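Local structure of effector protein HopAB2 (Pseudomonas syringae pv. tomato, 3TL8) at residues A42-L47 with V104-M109; S77-V82 with H97-L102. The protein is a secreted virulence effector that suppresses plant immunity and programmed cell death in susceptible hosts, and elicits resistance in tomato when recognised by the Pto protein. All coordinates share one frame; numbering follows the deposited sequence.

In the fold
The modelled chain is the BAK1-binding domain of the longer effector, a bundle of four helices without strands. Interactions 1 and 2 both use helix 98-109: residues 97-102 at its start serve interaction 2, and residues 104-109 at its end serve interaction 1. Their partners are helix 29-49 in interaction 1 and helix 73-81 in interaction 2. Along the chain, both segments of interaction 2 fall between the two segments of interaction 1. The two centres lie about 10 Å apart. They touch through Val82, which packs on Ala43 and Leu47, and through Leu47 against Leu102. One apolar core therefore ties the last helix to the first and third.

Interaction 1: A42-L47 with V104-M109; sequences AALRGL and VALNRM
Ala105 is the first residue of 104-109 to meet Leu44, the leucine that carries this contact from helix 29-49. The CA atoms of Leu44 and Ala105 are 7.2 Å apart, the nearest pair between the segments. Leu44 CD2 lies 3.7 Å from Ala105 O and more loosely, at 4.4 Å, from Ala105 CB. Leu106 comes next. Its CD2 faces the other branch, Leu44 CD1, and the two side chains run at a slant to each other. Leu106 also packs on Leu57 and Leu61 of helix 54-65. Met109 closes the contact one turn after Ala105. Its CG is anti to the backbone N (chi1 -165°), and the chain stays extended until it bends at chi3 (58°). Its end then meets the end of Leu44, tip to tip. SD is 3.6 Å from Leu44 CD2, and CE is 3.7 Å from Leu44 CD1. The thioether thus covers both methyl branches. Leu44 and Met109 both also touch Leu54 of helix 54-65, so the second helix shares this apolar cluster. Leu44 is buried, whereas Met109 sits at the exposed border. The short axes of the two segments approach to 10.3 Å and cross at -62°. This is the steep, apolar crossing of first and last helices in the small helical bundle of the BAK1-binding domain.

Interaction 2: S77-V82 with H97-L102; sequences SALQNV and HPLLNL
Leu79 and Leu99 share one side-chain shape: in each, CG stands anti to the carbonyl carbon. Leu102 differs, with CG anti to the backbone N (chi1 -178°), and this brings its CD2 methyl toward Leu79. The three leucines form a buried apolar helix-helix contact in the bundle of the BAK1-binding domain, between helix 73-81 and the start of helix 98-109. Leu79 supplies the whole first side of the leucine contact and divides its two branches between two partners. CD1 lies 4.1 Å from Leu99 CD2, and these side chains run nearly perpendicular. CD2 lies 3.8 Å from Leu102 CD2, where the crossing is oblique. Leu99 and Leu102 are three residues apart, nearly one helical turn, and each offers its CD2 methyl to Leu79. The backbones stay well apart: the nearest CA atoms, those of Leu79 and Leu99, are 9.3 Å from each other. The contact is therefore made by branch ends.

Other parts of the bundle complete the cluster. Leu99 and Leu102 both touch Leu61 of helix 54-65, and Leu102 also packs on Leu47 of helix 29-49. Leu79 rests on Ile71 in the preceding loop, and Ile84 in the following loop touches Leu102. Next to Leu99, His97 is the N-cap of helix 98-109. Pro98 CD lies over one face of the His97 ring, near the edge of the ring rather than over its centre. The ring nitrogen takes up a backbone N-H of the first turn: Leu99 N donates to His97 ND1 at 2.9 Å, bent to 138° at the hydrogen, with Leu99 N tilted 23° out of the imidazole plane.

Interaction 1: A42-L47 with V104-M109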
ATOM      1  N   ALA B  42     -22.348 -14.818   7.269  1.00 51.88           N
ATOM      2  CA  ALA B  42     -23.640 -15.061   6.648  1.00 61.06           C
ATOM      3  C   ALA B  42     -23.420 -15.566   5.221  1.00 66.65           C
ATOM      4  O   ALA B  42     -24.141 -16.443   4.740  1.00 75.29           O
ATOM      5  CB  ALA B  42     -24.491 -13.796   6.657  1.00 54.44           C
ATOM      6  N   ALA B  43     -22.407 -15.010   4.566  1.00 54.46           N
ATOM      7  CA  ALA B  43     -22.063 -15.366   3.198  1.00 57.58           C
ATOM      8  C   ALA B  43     -21.473 -16.763   3.143  1.00 64.09           C
ATOM      9  O   ALA B  43     -21.781 -17.542   2.242  1.00 69.33           O
ATOM     10  CB  ALA B  43     -21.077 -14.357   2.627  1.00 55.44           C
ATOM     11  N   LEU B  44     -20.620 -17.073   4.111  1.00 60.79           N
ATOM     12  CA  LEU B  44     -20.012 -18.394   4.200  1.00 59.82           C
ATOM     13  C   LEU B  44     -21.059 -19.452   4.531  1.00 68.65           C
ATOM     14  O   LEU B  44     -21.009 -20.567   4.014  1.00 74.60           O
ATOM     15  CB  LEU B  44     -18.931 -18.406   5.267  1.00 55.41           C
ATOM     16  CG  LEU B  44     -18.273 -19.757   5.494  1.00 57.91           C
ATOM     17  CD1 LEU B  44     -17.402 -20.100   4.307  1.00 61.20           C
ATOM     18  CD2 LEU B  44     -17.465 -19.740   6.772  1.00 59.92           C
ATOM     19  N   ARG B  45     -22.006 -19.099   5.395  1.00 72.48           N
ATOM     20  CA  ARG B  45     -23.090 -20.010   5.742  1.00 74.13           C
ATOM     21  C   ARG B  45     -23.814 -20.450   4.484  1.00 80.07           C
ATOM     22  O   ARG B  45     -24.074 -21.635   4.299  1.00 86.44           O
ATOM     23  CB  ARG B  45     -24.080 -19.357   6.703  1.00 73.70           C
ATOM     24  CG  ARG B  45     -23.793 -19.628   8.166  1.00 80.25           C
ATOM     25  CD  ARG B  45     -25.022 -19.356   9.018  1.00 82.81           C
ATOM     26  NE  ARG B  45     -25.495 -17.982   8.879  1.00 75.40           N
ATOM     27  CZ  ARG B  45     -24.988 -16.956   9.551  1.00 71.93           C
ATOM     28  NH1 ARG B  45     -23.991 -17.155  10.398  1.00 79.71           N
ATOM     29  NH2 ARG B  45     -25.472 -15.734   9.375  1.00 67.35           N
ATOM     30  N   GLY B  46     -24.127 -19.487   3.619  1.00 80.55           N
ATOM     31  CA  GLY B  46     -24.806 -19.766   2.365  1.00 82.17           C
ATOM     32  C   GLY B  46     -24.011 -20.675   1.441  1.00 84.85           C
ATOM     33  O   GLY B  46     -24.568 -21.596   0.838  1.00 88.25           O
ATOM     34  N   LEU B  47     -22.709 -20.415   1.333  1.00 76.52           N
ATOM     35  CA  LEU B  47     -21.832 -21.220   0.489  1.00 72.95           C
ATOM     36  C   LEU B  47     -21.760 -22.658   0.998  1.00 70.87           C
ATOM     37  O   LEU B  47     -21.624 -23.594   0.213  1.00 74.87           O
ATOM     38  CB  LEU B  47     -20.423 -20.616   0.425  1.00 69.10           C
ATOM     39  CG  LEU B  47     -20.291 -19.133   0.074  1.00 66.01           C
ATOM     40  CD1 LEU B  47     -18.868 -18.669   0.313  1.00 64.87           C
ATOM     41  CD2 LEU B  47     -20.724 -18.854  -1.356  1.00 69.81           C
ATOM     42  N   VAL B 104     -10.884 -14.583   5.170  1.00 53.01           N
ATOM     43  CA  VAL B 104     -10.556 -14.759   6.582  1.00 53.08           C
ATOM     44  C   VAL B 104     -11.516 -15.730   7.257  1.00 56.81           C
ATOM     45  O   VAL B 104     -11.109 -16.543   8.085  1.00 57.01           O
ATOM     46  CB  VAL B 104     -10.583 -13.420   7.353  1.00 43.12           C
ATOM     47  CG1 VAL B 104     -10.584 -13.676   8.839  1.00 34.65           C
ATOM     48  CG2 VAL B 104      -9.394 -12.561   6.961  1.00 47.53           C
ATOM     49  N   ALA B 105     -12.791 -15.625   6.895  1.00 53.58           N
ATOM     50  CA  ALA B 105     -13.841 -16.469   7.461  1.00 59.73           C
ATOM     51  C   ALA B 105     -13.663 -17.928   7.053  1.00 52.47           C
ATOM     52  O   ALA B 105     -13.985 -18.829   7.812  1.00 48.04           O
ATOM     53  CB  ALA B 105     -15.220 -15.962   7.042  1.00 62.07           C
ATOM     54  N   LEU B 106     -13.143 -18.140   5.850  1.00 44.18           N
ATOM     55  CA  LEU B 106     -12.817 -19.468   5.369  1.00 54.93           C
ATOM     56  C   LEU B 106     -11.735 -20.126   6.209  1.00 61.22           C
ATOM     57  O   LEU B 106     -11.931 -21.218   6.737  1.00 78.41           O
ATOM     58  CB  LEU B 106     -12.349 -19.413   3.912  1.00 64.80           C
ATOM     59  CG  LEU B 106     -13.382 -19.274   2.794  1.00 64.80           C
ATOM     60  CD1 LEU B 106     -12.682 -19.327   1.446  1.00 59.08           C
ATOM     61  CD2 LEU B 106     -14.418 -20.376   2.894  1.00 70.79           C
ATOM     62  N   ASN B 107     -10.589 -19.464   6.318  1.00 58.17           N
ATOM     63  CA  ASN B 107      -9.444 -20.025   7.030  1.00 58.89           C
ATOM     64  C   ASN B 107      -9.732 -20.312   8.493  1.00 60.43           C
ATOM     65  O   ASN B 107      -9.129 -21.202   9.086  1.00 64.23           O
ATOM     66  CB  ASN B 107      -8.210 -19.126   6.904  1.00 56.24           C
ATOM     67  CG  ASN B 107      -7.538 -19.244   5.551  1.00 60.44           C
ATOM     68  OD1 ASN B 107      -6.848 -20.221   5.273  1.00 67.17           O
ATOM     69  ND2 ASN B 107      -7.731 -18.243   4.704  1.00 61.54           N
ATOM     70  N   ARG B 108     -10.648 -19.553   9.078  1.00 62.01           N
ATOM     71  CA  ARG B 108     -11.065 -19.825  10.441  1.00 69.36           C
ATOM     72  C   ARG B 108     -11.756 -21.181  10.481  1.00 71.80           C
ATOM     73  O   ARG B 108     -11.502 -21.997  11.365  1.00 74.43           O
ATOM     74  CB  ARG B 108     -12.001 -18.731  10.960  1.00 78.41           C
ATOM     75  CG  ARG B 108     -11.285 -17.476  11.470  1.00 87.93           C
ATOM     76  CD  ARG B 108     -12.249 -16.534  12.186  1.00 93.35           C
ATOM     77  NE  ARG B 108     -13.057 -17.239  13.182  1.00100.79           N
ATOM     78  CZ  ARG B 108     -14.282 -17.711  12.960  1.00104.04           C
ATOM     79  NH1 ARG B 108     -14.858 -17.549  11.773  1.00103.87           N
ATOM     80  NH2 ARG B 108     -14.938 -18.344  13.924  1.00104.82           N
ATOM     81  N   MET B 109     -12.613 -21.425   9.499  1.00 66.15           N
ATOM     82  CA  MET B 109     -13.398 -22.649   9.464  1.00 69.82           C
ATOM     83  C   MET B 109     -12.576 -23.892   9.109  1.00 78.15           C
ATOM     84  O   MET B 109     -12.947 -25.004   9.481  1.00 83.26           O
ATOM     85  CB  MET B 109     -14.575 -22.499   8.498  1.00 67.87           C
ATOM     86  CG  MET B 109     -15.637 -23.564   8.670  1.00 74.85           C
ATOM     87  SD  MET B 109     -17.094 -23.235   7.669  1.00107.20           S
ATOM     88  CE  MET B 109     -16.359 -23.187   6.041  1.00 98.85           C
TER

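Interaction 2: S77-V82 with H97-L102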
ATOM      1  N   SER B  77     -20.396 -16.388 -10.216  1.00 96.62           N
ATOM      2  CA  SER B  77     -21.839 -16.502 -10.026  1.00 92.20           C
ATOM      3  C   SER B  77     -22.171 -17.020  -8.625  1.00 90.33           C
ATOM      4  O   SER B  77     -22.963 -16.413  -7.908  1.00 99.12           O
ATOM      5  CB  SER B  77     -22.466 -17.402 -11.089  1.00 84.22           C
ATOM      6  OG  SER B  77     -23.870 -17.496 -10.904  1.00 88.31           O
ATOM      7  N   ALA B  78     -21.555 -18.129  -8.229  1.00 75.46           N
ATOM      8  CA  ALA B  78     -21.779 -18.662  -6.891  1.00 73.79           C
ATOM      9  C   ALA B  78     -21.633 -17.585  -5.797  1.00 76.27           C
ATOM     10  O   ALA B  78     -22.444 -17.521  -4.869  1.00 75.11           O
ATOM     11  CB  ALA B  78     -20.845 -19.828  -6.628  1.00 68.90           C
ATOM     12  N   LEU B  79     -20.604 -16.745  -5.909  1.00 76.81           N
ATOM     13  CA  LEU B  79     -20.407 -15.643  -4.970  1.00 83.53           C
ATOM     14  C   LEU B  79     -21.478 -14.575  -5.159  1.00 90.13           C
ATOM     15  O   LEU B  79     -22.016 -14.036  -4.187  1.00 86.17           O
ATOM     16  CB  LEU B  79     -19.027 -15.006  -5.162  1.00 80.81           C
ATOM     17  CG  LEU B  79     -17.789 -15.824  -4.804  1.00 73.87           C
ATOM     18  CD1 LEU B  79     -16.561 -15.191  -5.425  1.00 77.94           C
ATOM     19  CD2 LEU B  79     -17.629 -15.958  -3.298  1.00 64.38           C
ATOM     20  N   GLN B  80     -21.761 -14.268  -6.422  1.00 93.91           N
ATOM     21  CA  GLN B  80     -22.780 -13.297  -6.788  1.00 99.64           C
ATOM     22  C   GLN B  80     -24.134 -13.745  -6.241  1.00102.97           C
ATOM     23  O   GLN B  80     -24.975 -12.936  -5.844  1.00104.10           O
ATOM     24  CB  GLN B  80     -22.843 -13.194  -8.308  1.00104.46           C
ATOM     25  CG  GLN B  80     -23.523 -11.950  -8.822  1.00111.60           C
ATOM     26  CD  GLN B  80     -22.797 -10.693  -8.404  1.00115.06           C
ATOM     27  OE1 GLN B  80     -22.877 -10.274  -7.249  1.00115.02           O
ATOM     28  NE2 GLN B  80     -22.074 -10.085  -9.341  1.00114.31           N
ATOM     29  N   ASN B  81     -24.329 -15.054  -6.234  1.00103.46           N
ATOM     30  CA  ASN B  81     -25.518 -15.667  -5.675  1.00105.04           C
ATOM     31  C   ASN B  81     -25.611 -15.344  -4.180  1.00102.90           C
ATOM     32  O   ASN B  81     -26.669 -14.972  -3.670  1.00101.72           O
ATOM     33  CB  ASN B  81     -25.458 -17.178  -5.936  1.00104.25           C
ATOM     34  CG  ASN B  81     -26.404 -17.969  -5.065  1.00102.26           C
ATOM     35  OD1 ASN B  81     -26.165 -18.135  -3.868  1.00104.61           O
ATOM     36  ND2 ASN B  81     -27.474 -18.488  -5.665  1.00 90.75           N
ATOM     37  N   VAL B  82     -24.480 -15.465  -3.494  1.00 98.99           N
ATOM     38  CA  VAL B  82     -24.387 -15.160  -2.068  1.00 93.33           C
ATOM     39  C   VAL B  82     -24.283 -13.646  -1.817  1.00 85.48           C
ATOM     40  O   VAL B  82     -24.192 -13.183  -0.675  1.00 80.27           O
ATOM     41  CB  VAL B  82     -23.217 -15.947  -1.413  1.00 75.04           C
ATOM     42  CG1 VAL B  82     -22.260 -15.028  -0.649  1.00 61.70           C
ATOM     43  CG2 VAL B  82     -23.762 -17.064  -0.528  1.00 73.36           C
ATOM     44  N   HIS B  97     -13.162  -4.986   1.964  1.00 49.14           N
ATOM     45  CA  HIS B  97     -13.749  -5.672   0.823  1.00 45.31           C
ATOM     46  C   HIS B  97     -14.389  -6.969   1.283  1.00 43.93           C
ATOM     47  O   HIS B  97     -13.855  -7.648   2.160  1.00 38.05           O
ATOM     48  CB  HIS B  97     -12.689  -5.981  -0.221  1.00 48.92           C
ATOM     49  CG  HIS B  97     -13.254  -6.332  -1.559  1.00 58.93           C
ATOM     50  ND1 HIS B  97     -13.611  -7.616  -1.902  1.00 69.29           N
ATOM     51  CD2 HIS B  97     -13.532  -5.563  -2.637  1.00 61.67           C
ATOM     52  CE1 HIS B  97     -14.077  -7.626  -3.136  1.00 72.59           C
ATOM     53  NE2 HIS B  97     -14.041  -6.392  -3.605  1.00 69.78           N
ATOM     54  N   PRO B  98     -15.541  -7.312   0.694  1.00 51.78           N
ATOM     55  CA  PRO B  98     -16.239  -8.565   0.998  1.00 59.06           C
ATOM     56  C   PRO B  98     -15.351  -9.782   0.758  1.00 54.70           C
ATOM     57  O   PRO B  98     -15.300 -10.664   1.606  1.00 55.41           O
ATOM     58  CB  PRO B  98     -17.411  -8.551   0.018  1.00 60.10           C
ATOM     59  CG  PRO B  98     -17.674  -7.093  -0.206  1.00 60.30           C
ATOM     60  CD  PRO B  98     -16.328  -6.436  -0.191  1.00 54.32           C
ATOM     61  N   LEU B  99     -14.651  -9.822  -0.368  1.00 51.27           N
ATOM     62  CA  LEU B  99     -13.730 -10.925  -0.641  1.00 50.96           C
ATOM     63  C   LEU B  99     -12.641 -11.128   0.435  1.00 63.03           C
ATOM     64  O   LEU B  99     -12.335 -12.273   0.783  1.00 61.37           O
ATOM     65  CB  LEU B  99     -13.100 -10.771  -2.025  1.00 50.92           C
ATOM     66  CG  LEU B  99     -13.980 -11.205  -3.205  1.00 56.33           C
ATOM     67  CD1 LEU B  99     -13.402 -10.786  -4.560  1.00 45.58           C
ATOM     68  CD2 LEU B  99     -14.192 -12.706  -3.152  1.00 56.49           C
ATOM     69  N   LEU B 100     -12.052 -10.041   0.953  1.00 56.03           N
ATOM     70  CA  LEU B 100     -11.021 -10.182   1.977  1.00 41.84           C
ATOM     71  C   LEU B 100     -11.633 -10.703   3.268  1.00 42.53           C
ATOM     72  O   LEU B 100     -11.093 -11.602   3.903  1.00 42.67           O
ATOM     73  CB  LEU B 100     -10.286  -8.870   2.232  1.00 40.83           C
ATOM     74  CG  LEU B 100      -9.471  -8.318   1.068  1.00 45.91           C
ATOM     75  CD1 LEU B 100      -9.215  -6.847   1.262  1.00 42.98           C
ATOM     76  CD2 LEU B 100      -8.174  -9.067   0.879  1.00 44.69           C
ATOM     77  N   ASN B 101     -12.765 -10.131   3.653  1.00 41.22           N
ATOM     78  CA  ASN B 101     -13.480 -10.592   4.834  1.00 44.97           C
ATOM     79  C   ASN B 101     -13.825 -12.073   4.749  1.00 49.59           C
ATOM     80  O   ASN B 101     -13.689 -12.800   5.726  1.00 55.51           O
ATOM     81  CB  ASN B 101     -14.755  -9.770   5.051  1.00 53.14           C
ATOM     82  CG  ASN B 101     -14.462  -8.337   5.482  1.00 60.99           C
ATOM     83  OD1 ASN B 101     -13.443  -8.062   6.122  1.00 68.51           O
ATOM     84  ND2 ASN B 101     -15.357  -7.421   5.135  1.00 54.16           N
ATOM     85  N   LEU B 102     -14.274 -12.507   3.574  1.00 45.79           N
ATOM     86  CA  LEU B 102     -14.648 -13.896   3.341  1.00 52.26           C
ATOM     87  C   LEU B 102     -13.465 -14.844   3.434  1.00 55.73           C
ATOM     88  O   LEU B 102     -13.561 -15.919   4.011  1.00 54.42           O
ATOM     89  CB  LEU B 102     -15.288 -14.059   1.964  1.00 45.73           C
ATOM     90  CG  LEU B 102     -15.751 -15.490   1.697  1.00 46.64           C
ATOM     91  CD1 LEU B 102     -16.796 -15.895   2.731  1.00 41.66           C
ATOM     92  CD2 LEU B 102     -16.284 -15.632   0.290  1.00 42.50           C
TER